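Local structure of heavy metal cation tricomponent efflux pump ZneA(CzcA-like) (Cupriavidus metallidurans, 4K0J) at residues C[64-69]-C[89-94]; C[664-669]-C[812-817]; C[699-704]-C[806-811]. The protein works as a Zn(II)/proton antiporter of the RND superfamily, part of a three-component pump that probably drives heavy metal cations out of the bacterial cell. All coordinates share one frame; numbering follows the deposited sequence.

Interaction 1 (C[64-69]-C[89-94])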
# COMPACT_ATOMS: atom_id res chain seq x y z
N GLN C 64 -14.06 26.51 15.44
CA GLN C 64 -14.15 25.17 15.97
C GLN C 64 -13.92 24.10 14.90
O GLN C 64 -13.96 22.91 15.19
CB GLN C 64 -15.53 24.97 16.60
CG GLN C 64 -16.20 26.26 17.06
CD GLN C 64 -17.38 26.65 16.21
OE1 GLN C 64 -17.56 26.16 15.09
NE2 GLN C 64 -18.22 27.54 16.74
N ILE C 65 -13.70 24.52 13.67
CA ILE C 65 -13.58 23.56 12.58
C ILE C 65 -12.15 23.45 12.08
O ILE C 65 -11.52 22.40 12.21
CB ILE C 65 -14.53 23.92 11.42
CG1 ILE C 65 -15.93 24.23 11.94
CG2 ILE C 65 -14.60 22.77 10.43
CD1 ILE C 65 -16.57 23.06 12.63
N THR C 66 -11.63 24.54 11.52
CA THR C 66 -10.29 24.54 10.94
C THR C 66 -9.21 24.31 12.00
O THR C 66 -8.20 23.67 11.72
CB THR C 66 -10.01 25.85 10.18
OG1 THR C 66 -11.06 26.09 9.24
CG2 THR C 66 -8.70 25.76 9.43
N ILE C 67 -9.43 24.83 13.20
CA ILE C 67 -8.43 24.75 14.26
C ILE C 67 -8.11 23.33 14.79
O ILE C 67 -6.95 22.92 14.77
CB ILE C 67 -8.75 25.71 15.43
CG1 ILE C 67 -8.72 27.15 14.94
CG2 ILE C 67 -7.74 25.54 16.55
CD1 ILE C 67 -7.32 27.67 14.70
N PRO C 68 -9.13 22.58 15.26
CA PRO C 68 -8.81 21.25 15.80
C PRO C 68 -8.39 20.26 14.70
O PRO C 68 -7.57 19.36 14.93
CB PRO C 68 -10.14 20.81 16.42
CG PRO C 68 -11.18 21.50 15.61
CD PRO C 68 -10.59 22.84 15.28
N LEU C 69 -8.97 20.44 13.52
CA LEU C 69 -8.57 19.72 12.33
C LEU C 69 -7.10 19.99 12.05
O LEU C 69 -6.35 19.08 11.74
CB LEU C 69 -9.41 20.13 11.13
CG LEU C 69 -10.58 19.23 10.76
CD1 LEU C 69 -11.57 19.14 11.90
CD2 LEU C 69 -11.25 19.74 9.50
N GLY C 89 -19.31 29.52 3.72
CA GLY C 89 -19.43 28.31 2.93
C GLY C 89 -18.60 27.16 3.46
O GLY C 89 -19.10 26.03 3.52
N LEU C 90 -17.36 27.42 3.87
CA LEU C 90 -16.45 26.31 4.12
C LEU C 90 -15.14 26.58 4.87
O LEU C 90 -14.73 27.72 5.09
CB LEU C 90 -16.09 25.62 2.80
CG LEU C 90 -14.96 26.28 2.02
CD1 LEU C 90 -14.49 25.36 0.92
CD2 LEU C 90 -15.39 27.60 1.43
N SER C 91 -14.50 25.48 5.23
CA SER C 91 -13.13 25.45 5.71
C SER C 91 -12.36 24.46 4.84
O SER C 91 -12.62 23.26 4.89
CB SER C 91 -13.08 24.95 7.14
OG SER C 91 -11.88 24.22 7.36
N LEU C 92 -11.43 24.97 4.04
CA LEU C 92 -10.62 24.08 3.21
C LEU C 92 -9.15 24.10 3.63
O LEU C 92 -8.52 25.16 3.71
CB LEU C 92 -10.79 24.37 1.71
CG LEU C 92 -10.25 25.63 1.04
CD1 LEU C 92 -10.27 25.46 -0.46
CD2 LEU C 92 -11.08 26.82 1.43
N ILE C 93 -8.62 22.92 3.92
CA ILE C 93 -7.27 22.81 4.45
C ILE C 93 -6.34 22.16 3.44
O ILE C 93 -6.58 21.03 3.02
CB ILE C 93 -7.24 21.99 5.74
CG1 ILE C 93 -7.93 22.77 6.88
CG2 ILE C 93 -5.82 21.61 6.11
CD1 ILE C 93 -8.02 22.00 8.17
N THR C 94 -5.30 22.87 3.04
CA THR C 94 -4.35 22.33 2.07
C THR C 94 -3.14 21.73 2.78
O THR C 94 -2.56 22.35 3.67
CB THR C 94 -3.88 23.42 1.08
OG1 THR C 94 -4.98 23.83 0.26
CG2 THR C 94 -2.78 22.89 0.18
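Helix 62-73 lies on one face of a porter-domain sheet, and Thr66 and Ser91 join the two layers hydroxyl to hydroxyl. Thr66 OG1 and Ser91 OG stand 2.8 Å apart in a hydrogen bond that either could donate. The Thr66 hydroxyl is anti to its own carbonyl carbon (chi1 -52°), a torsion that turns OG1 toward the strand and leaves CG2 for the apolar neighbour. It also bonds to Ser86 OG on the adjacent strand 79-87, so this buried hydroxyl links the helix to two strands of the sheet. The helix segment runs nearly parallel to strand 90-94, at 21°, with the axes 8.7 Å apart. This is the helix of a beta-alpha-beta crossover: it follows strand 46-52 and leads into strand 79-87, which turns back as strand 90-97, the order of a ferredoxin-like half as in the porter subdomains of RND pumps. Ile93 makes the apolar part of the contact. Its CD1 meets Leu69 CB, at 3.8 Å, and the two side chains cross obliquely. The Thr66 and Ile93 side chains pass each other, running opposite ways, with Thr66 CG2 4.0 Å from Ile93 CG1. Ile65 adds a looser touch, its CG2 4.2 Å from Ser91 CB. Ile67, pointing away from the strand, packs on Asp749 of a neighbouring subunit, another copy of the protein.

Interaction 2 (C[664-669]-C[812-817])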
# COMPACT_ATOMS: atom_id res chain seq x y z
N HIS C 664 -1.97 32.66 -5.76
CA HIS C 664 -1.70 32.49 -7.17
C HIS C 664 -0.81 33.60 -7.73
O HIS C 664 -1.26 34.43 -8.52
CB HIS C 664 -3.02 32.44 -7.93
CG HIS C 664 -3.96 31.40 -7.40
ND1 HIS C 664 -3.97 30.11 -7.87
CD2 HIS C 664 -4.91 31.47 -6.45
CE1 HIS C 664 -4.90 29.42 -7.22
NE2 HIS C 664 -5.48 30.23 -6.35
N SER C 665 0.45 33.59 -7.32
CA SER C 665 1.43 34.55 -7.82
C SER C 665 2.85 34.00 -7.69
O SER C 665 3.10 33.09 -6.90
CB SER C 665 1.32 35.89 -7.08
OG SER C 665 1.67 35.75 -5.72
N ASP C 666 3.77 34.55 -8.48
CA ASP C 666 5.16 34.10 -8.50
C ASP C 666 5.81 34.30 -7.14
O ASP C 666 6.53 33.43 -6.64
CB ASP C 666 5.96 34.86 -9.55
CG ASP C 666 5.17 35.09 -10.84
OD1 ASP C 666 4.20 34.34 -11.09
OD2 ASP C 666 5.53 36.01 -11.59
N LEU C 667 5.55 35.46 -6.55
CA LEU C 667 6.15 35.84 -5.27
C LEU C 667 5.06 36.19 -4.27
O LEU C 667 4.01 36.70 -4.65
CB LEU C 667 7.07 37.05 -5.47
CG LEU C 667 8.34 36.84 -6.29
CD1 LEU C 667 8.86 38.16 -6.84
CD2 LEU C 667 9.40 36.17 -5.43
N VAL C 668 5.31 35.92 -3.00
CA VAL C 668 4.42 36.41 -1.95
C VAL C 668 5.23 36.93 -0.78
O VAL C 668 6.40 36.58 -0.62
CB VAL C 668 3.45 35.32 -1.41
CG1 VAL C 668 2.51 34.83 -2.51
CG2 VAL C 668 4.22 34.17 -0.78
N VAL C 669 4.59 37.77 0.03
CA VAL C 669 5.16 38.20 1.30
C VAL C 669 4.14 37.96 2.40
O VAL C 669 3.08 38.60 2.44
CB VAL C 669 5.57 39.68 1.28
CG1 VAL C 669 6.04 40.11 2.66
CG2 VAL C 669 6.66 39.92 0.25
N LEU C 812 2.42 38.99 -5.41
CA LEU C 812 3.08 39.86 -6.39
C LEU C 812 3.87 39.08 -7.46
O LEU C 812 4.43 38.03 -7.18
CB LEU C 812 4.01 40.85 -5.70
CG LEU C 812 5.33 40.32 -5.14
CD1 LEU C 812 6.38 41.41 -5.15
CD2 LEU C 812 5.16 39.75 -3.74
N ASN C 813 3.93 39.62 -8.67
CA ASN C 813 4.67 38.98 -9.77
C ASN C 813 6.02 39.64 -10.09
O ASN C 813 6.14 40.86 -10.06
CB ASN C 813 3.81 38.91 -11.03
CG ASN C 813 2.57 38.06 -10.85
OD1 ASN C 813 2.60 37.03 -10.17
ND2 ASN C 813 1.47 38.48 -11.46
N LEU C 814 7.01 38.81 -10.41
CA LEU C 814 8.38 39.29 -10.65
C LEU C 814 8.57 39.93 -12.02
O LEU C 814 9.61 40.53 -12.28
CB LEU C 814 9.38 38.14 -10.47
CG LEU C 814 8.98 36.73 -10.93
CD1 LEU C 814 8.82 36.62 -12.44
CD2 LEU C 814 9.98 35.70 -10.43
N ARG C 815 7.56 39.79 -12.87
CA ARG C 815 7.62 40.24 -14.26
C ARG C 815 8.08 41.69 -14.43
O ARG C 815 7.66 42.57 -13.70
CB ARG C 815 6.25 40.06 -14.92
CG ARG C 815 6.08 40.75 -16.26
CD ARG C 815 4.75 40.38 -16.89
NE ARG C 815 3.65 40.48 -15.93
CZ ARG C 815 2.86 41.55 -15.81
NH1 ARG C 815 1.89 41.56 -14.91
NH2 ARG C 815 3.04 42.60 -16.60
N GLY C 816 8.97 41.90 -15.40
CA GLY C 816 9.44 43.24 -15.72
C GLY C 816 10.95 43.35 -15.76
O GLY C 816 11.50 44.05 -16.61
N ARG C 817 11.62 42.66 -14.85
CA ARG C 817 13.07 42.78 -14.74
C ARG C 817 13.75 41.47 -14.34
O ARG C 817 13.78 40.52 -15.12
CB ARG C 817 13.44 43.89 -13.74
CG ARG C 817 14.84 44.46 -13.92
CD ARG C 817 15.12 45.60 -12.96
NE ARG C 817 15.21 45.16 -11.57
CZ ARG C 817 15.70 45.91 -10.58
NH1 ARG C 817 15.75 45.44 -9.35
NH2 ARG C 817 16.13 47.14 -10.83
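Leu667 O is gripped by two donors that reach it from opposite faces of its carbonyl plane. Ser665 OG donates to it at 2.7 Å from well above that plane, and Leu812 N donates from the other face at 2.9 Å. Ser665 OG, between the backbone N and the carbonyl carbon (chi1 66°), reaches forward to the carbonyl two residues on. The antiparallel hydrogen-bonded pair is completed by Leu667 N, which meets Leu812 O at 2.9 Å, nearly along the C=O axis. Beyond the pair, at Asp666 and Asn813, a side chain takes over from the backbone: Asn813 OD1 accepts Asp666 N at 3.2 Å in an almost straight bond (170°). The amide of Asn813 is fixed at its other end by Asp698, which receives ND2 and also forms a salt bridge with Arg815, whose guanidinium also pairs with Glu632. Asp666 and Asn813 cross at about a right angle, their flat groups turned 29° against each other; the facing oxygens are both acceptors, and the Asp666 carboxylate instead takes a weak bond from Leu814 N to OD2, 3.4 Å long. The leucines make the apolar part. Leu812 CG rests 3.7 Å from Leu667 CB, while Leu667 CD1 meets Leu814 CB at 3.7 Å, the two side chains crossing at about a right angle. Helix 820-830 covers Leu667 with Phe822 and Leu823. Here strand 667-672 begins and its antiparallel neighbour 807-812 ends and leads to helix 820-830; they are the central strands 1 and 3 of a ferredoxin-like beta-alpha-beta-beta-alpha-beta fold, as in RND porter subdomains.

Interaction 3 (C[699-704]-C[806-811]); sequences VIIDQE and RHLTVR
Gln703 bends at chi2 (77°), which brings CD back toward strand 807-811, and Asp702 has CG anti to the backbone N (chi1 -159°), on the side of Arg811. The Gln703 amide takes hold of Thr809 twice. Its OE1 accepts Thr809 N at 2.7 Å, the donor tilted from the carbonyl plane, and its NE2 donates to Thr809 OG1 at 3.2 Å, with that oxygen close to the amide plane. NE2 is also bonded to Thr800 OG1 on strand 788-802, so the amide is pinned from two strands and its rotation is set. Backbone pairing precedes this side-chain link: Asp702 N reaches Thr809 O at 2.7 Å, and Ile700 N bonds Arg811 O at 2.9 Å, with a weak return bond from Arg811 N to Ile700 O. Strand 699-701 runs antiparallel to 807-811 (165°) and forms an edge of the four-stranded sheet of a ferredoxin-like porter subdomain, where it is the second strand in chain order. On the face bearing Ile701 and Val810, Ile701 CG2 packs on Leu808 CD2 at 3.8 Å and Val699 CG1 on Val810 CG1 at 3.7 Å, with Ile701 and Val810 also touching helix 676-690. On the face of Ile700 and Arg811, the arginine, extended from CG to NE, lies with one guanidinium face against Ile700 CD1, which sits 3.3 Å above the plane toward the rim. Asp702, just beyond the strand, meets the guanidinium at its edge, the two planes nearly perpendicular; OD1 and Arg811 NH1 form a salt bridge, though the modelled separation is too short to be taken literally.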
# COMPACT_ATOMS: atom_id res chain seq x y z
N VAL C 699 0.83 43.85 -7.39
CA VAL C 699 0.93 43.66 -5.94
C VAL C 699 -0.42 43.85 -5.28
O VAL C 699 -1.06 44.88 -5.47
CB VAL C 699 1.91 44.66 -5.28
CG1 VAL C 699 1.73 44.65 -3.76
CG2 VAL C 699 3.35 44.35 -5.63
N ILE C 700 -0.87 42.86 -4.51
CA ILE C 700 -2.12 42.99 -3.77
C ILE C 700 -2.12 42.19 -2.47
O ILE C 700 -1.27 41.33 -2.26
CB ILE C 700 -3.33 42.55 -4.61
CG1 ILE C 700 -2.90 41.57 -5.70
CG2 ILE C 700 -4.01 43.76 -5.23
CD1 ILE C 700 -3.97 41.30 -6.73
N ILE C 701 -3.08 42.49 -1.60
CA ILE C 701 -3.28 41.68 -0.40
C ILE C 701 -4.28 40.59 -0.74
O ILE C 701 -5.44 40.87 -1.02
CB ILE C 701 -3.83 42.52 0.77
CG1 ILE C 701 -2.78 43.51 1.27
CG2 ILE C 701 -4.29 41.61 1.91
CD1 ILE C 701 -3.19 44.26 2.51
N ASP C 702 -3.81 39.34 -0.73
CA ASP C 702 -4.62 38.20 -1.12
C ASP C 702 -5.92 38.13 -0.32
O ASP C 702 -7.00 37.98 -0.90
CB ASP C 702 -3.83 36.90 -0.95
CG ASP C 702 -4.39 35.77 -1.78
OD1 ASP C 702 -4.66 35.98 -2.98
OD2 ASP C 702 -4.57 34.66 -1.23
N GLN C 703 -5.82 38.25 1.00
CA GLN C 703 -7.01 38.25 1.86
C GLN C 703 -7.84 39.51 1.65
O GLN C 703 -7.37 40.63 1.84
CB GLN C 703 -6.63 38.10 3.33
CG GLN C 703 -6.06 36.75 3.70
CD GLN C 703 -4.62 36.58 3.27
OE1 GLN C 703 -4.04 37.47 2.64
NE2 GLN C 703 -4.03 35.44 3.60
N GLU C 704 -9.09 39.31 1.25
CA GLU C 704 -10.01 40.40 1.00
C GLU C 704 -10.39 41.06 2.32
O GLU C 704 -10.42 40.39 3.36
CB GLU C 704 -11.24 39.89 0.25
CG GLU C 704 -11.77 38.53 0.72
CD GLU C 704 -10.95 37.34 0.22
OE1 GLU C 704 -11.38 36.19 0.42
OE2 GLU C 704 -9.88 37.57 -0.38
N ARG C 806 -1.75 32.81 12.01
CA ARG C 806 -2.63 33.68 11.25
C ARG C 806 -1.75 34.64 10.45
O ARG C 806 -0.92 35.35 11.02
CB ARG C 806 -3.52 34.48 12.20
CG ARG C 806 -3.89 33.75 13.47
CD ARG C 806 -5.19 32.98 13.33
NE ARG C 806 -6.35 33.84 13.46
CZ ARG C 806 -6.90 34.18 14.62
NH1 ARG C 806 -6.39 33.71 15.75
NH2 ARG C 806 -7.96 34.97 14.65
N HIS C 807 -1.92 34.67 9.13
CA HIS C 807 -1.13 35.57 8.30
C HIS C 807 -1.94 36.21 7.19
O HIS C 807 -3.02 35.74 6.84
CB HIS C 807 0.09 34.84 7.72
CG HIS C 807 -0.23 33.95 6.55
ND1 HIS C 807 -0.89 32.75 6.68
CD2 HIS C 807 0.03 34.09 5.23
CE1 HIS C 807 -1.04 32.19 5.49
NE2 HIS C 807 -0.49 32.99 4.59
N LEU C 808 -1.43 37.31 6.65
CA LEU C 808 -2.01 37.93 5.47
C LEU C 808 -0.97 37.88 4.36
O LEU C 808 0.22 37.96 4.63
CB LEU C 808 -2.42 39.38 5.75
CG LEU C 808 -3.91 39.71 5.64
CD1 LEU C 808 -4.69 39.02 6.74
CD2 LEU C 808 -4.13 41.21 5.68
N THR C 809 -1.43 37.75 3.12
CA THR C 809 -0.52 37.50 2.02
C THR C 809 -0.45 38.66 1.04
O THR C 809 -1.46 39.06 0.47
CB THR C 809 -0.93 36.26 1.23
OG1 THR C 809 -1.18 35.18 2.14
CG2 THR C 809 0.18 35.86 0.27
N VAL C 810 0.74 39.20 0.85
CA VAL C 810 0.94 40.19 -0.19
C VAL C 810 1.46 39.48 -1.42
O VAL C 810 2.66 39.24 -1.55
CB VAL C 810 1.93 41.29 0.24
CG1 VAL C 810 2.04 42.34 -0.85
CG2 VAL C 810 1.50 41.93 1.54
N ARG C 811 0.56 39.13 -2.33
CA ARG C 811 0.96 38.44 -3.54
C ARG C 811 1.41 39.41 -4.64
O ARG C 811 0.86 40.50 -4.77
CB ARG C 811 -0.14 37.49 -4.02
CG ARG C 811 -1.36 38.13 -4.63
CD ARG C 811 -2.28 37.04 -5.16
NE ARG C 811 -3.25 37.52 -6.14
CZ ARG C 811 -4.50 37.84 -5.85
NH1 ARG C 811 -4.95 37.74 -4.61
NH2 ARG C 811 -5.32 38.26 -6.81

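In the fold
All three contacts are largely buried. Interactions 2 and 3 belong to one four-stranded sheet and share strand 807-812, which is bonded to 667-672 along its length on one edge and to 699-701 near Val810 and Arg811 on the other. They touch directly, Val669 O lying 2.9 Å from Val810 N in a probable hydrogen bond, and their centres are about 13 Å apart. Interaction 1 sits in another sheet, its centre about 19 Å from that of interaction 3 and about 28 Å from that of interaction 2. The chemistry follows the place: helix on sheet relies on one hydroxyl pair and apolar contacts, whereas the strand pairs use backbone bonds, continued by Asn813 and Gln703 amides and, in interaction 3, a salt bridge.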